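Protein SAWADEE HOMEODOMAIN HOMOLOG 1 (Arabidopsis thaliana, PDB 4IUP) takes part in RNA-directed DNA methylation, associating with the RNA polymerase IV complex and binding methylated histone H3 tails through its SAWADEE domain. Local coordinates at residues L124-E127 with R128-R131. The protein carries 2 engineered substitutions. Residues are numbered along the deposited sequence; the frame is centred on the assembly and turned at random.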
loop_
_atom_site.group_PDB
_atom_site.type_symbol
_atom_site.label_atom_id
_atom_site.label_comp_id
_atom_site.label_asym_id
_atom_site.label_seq_id
_atom_site.Cartn_x
_atom_site.Cartn_y
_atom_site.Cartn_z
ATOM N N LEU A 124 8.371 -10.013 -5.802
ATOM C CA LEU A 124 7.869 -10.137 -4.435
ATOM C C LEU A 124 6.990 -11.368 -4.260
ATOM O O LEU A 124 6.319 -11.813 -5.198
ATOM C CB LEU A 124 7.081 -8.882 -4.027
ATOM C CG LEU A 124 7.850 -7.552 -3.942
ATOM C CD1 LEU A 124 6.902 -6.409 -3.636
ATOM C CD2 LEU A 124 8.939 -7.623 -2.891
ATOM N N GLY A 125 7.000 -11.915 -3.051
ATOM C CA GLY A 125 6.063 -12.966 -2.689
ATOM C C GLY A 125 4.780 -12.357 -2.145
ATOM O O GLY A 125 4.713 -11.145 -1.850
ATOM N N LEU A 126 3.763 -13.200 -2.000
ATOM C CA LEU A 126 2.473 -12.762 -1.478
ATOM C C LEU A 126 2.616 -12.119 -0.092
ATOM O O LEU A 126 1.846 -11.228 0.273
ATOM C CB LEU A 126 1.481 -13.935 -1.417
ATOM C CG LEU A 126 0.006 -13.538 -1.253
ATOM C CD1 LEU A 126 -0.480 -12.775 -2.482
ATOM C CD2 LEU A 126 -0.861 -14.768 -0.989
ATOM N N GLU A 127 3.614 -12.564 0.661
ATOM C CA GLU A 127 3.811 -12.109 2.042
ATOM C C GLU A 127 4.319 -10.663 2.153
ATOM O O GLU A 127 4.434 -10.130 3.255
ATOM C CB GLU A 127 4.731 -13.081 2.801
ATOM C CG GLU A 127 6.241 -12.949 2.511
ATOM C CD GLU A 127 6.683 -13.485 1.150
ATOM O OE1 GLU A 127 5.917 -14.222 0.485
ATOM O OE2 GLU A 127 7.828 -13.169 0.749
ATOM N N ARG A 128 4.632 -10.041 1.016
ATOM C CA ARG A 128 5.092 -8.651 0.993
ATOM C C ARG A 128 4.172 -7.718 0.207
ATOM O O ARG A 128 4.528 -6.578 -0.072
ATOM C CB ARG A 128 6.529 -8.561 0.457
ATOM C CG ARG A 128 7.538 -9.239 1.372
ATOM C CD ARG A 128 8.966 -8.733 1.214
ATOM N NE ARG A 128 9.797 -9.371 2.234
ATOM C CZ ARG A 128 10.940 -8.894 2.724
ATOM N NH1 ARG A 128 11.453 -7.744 2.288
ATOM N NH2 ARG A 128 11.577 -9.588 3.660
ATOM N N ILE A 129 2.989 -8.199 -0.153
ATOM C CA ILE A 129 2.054 -7.379 -0.912
ATOM C C ILE A 129 0.647 -7.406 -0.300
ATOM O O ILE A 129 0.218 -8.424 0.247
ATOM C CB ILE A 129 2.039 -7.749 -2.427
ATOM C CG1 ILE A 129 1.561 -9.188 -2.657
ATOM C CG2 ILE A 129 3.429 -7.532 -3.071
ATOM C CD1 ILE A 129 1.473 -9.569 -4.142
ATOM N N CYS A 130 -0.049 -6.277 -0.382
ATOM C CA CYS A 130 -1.425 -6.166 0.111
ATOM C C CYS A 130 -2.328 -5.623 -0.982
ATOM O O CYS A 130 -1.904 -4.790 -1.776
ATOM C CB CYS A 130 -1.496 -5.235 1.320
ATOM S SG CYS A 130 -0.987 -5.994 2.881
ATOM N N ARG A 131 -3.575 -6.078 -1.013
ATOM C CA ARG A 131 -4.498 -5.673 -2.068
ATOM C C ARG A 131 -5.318 -4.453 -1.655
ATOM O O ARG A 131 -5.404 -4.126 -0.474
ATOM C CB ARG A 131 -5.418 -6.835 -2.476
ATOM C CG ARG A 131 -6.456 -7.237 -1.415
ATOM C CD ARG A 131 -7.473 -8.224 -1.981
ATOM N NE ARG A 131 -8.419 -8.678 -0.958
ATOM C CZ ARG A 131 -9.559 -8.057 -0.649
ATOM N NH1 ARG A 131 -9.922 -6.948 -1.287
ATOM N NH2 ARG A 131 -10.346 -8.551 0.299
HETATM O O HOH W 1 9.488 -11.957 2.507
#
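Leu124 CD1 rests on Ile129 CG2 at 3.7 Å across a short 3-10 turn, a compact example of the single-turn link that joins the last two strands of a tudor-like barrel, here the zinc-bearing half of the tandem-tudor SAWADEE domain. Both residues are buried, and their side chains also touch Cys79 of strand 76-83. At Gly125 the chain begins to wind: its carbonyl O accepts the amide of Arg128 at 3.1 Å, the i to i+3 bond of a 3-10 turn. Leu126 repeats the pattern, with O receiving Ile129 N at 3.3 Å; both bonds run nearly straight at hydrogen. The side chain of Leu126, CG anti to the backbone N (chi1 -164°), crosses that of Ile129 at about a right angle, CD1 lying 4.1 Å from Ile129 CD1. It also packs on Cys68 and Cys107, two of the zinc ligands, so the turn lies against the zinc site. Glu127 folds back at chi2 (-74°), but its carboxylate, turned 74° from the guanidinium plane, does not pair directly with Arg128, whose extended chain carries NH1 to a salt bridge with Glu82. A water bridges the two side chains instead. It donates to Glu127 OE2 at 2.7 Å and accepts from Arg128 NE at 2.6 Å.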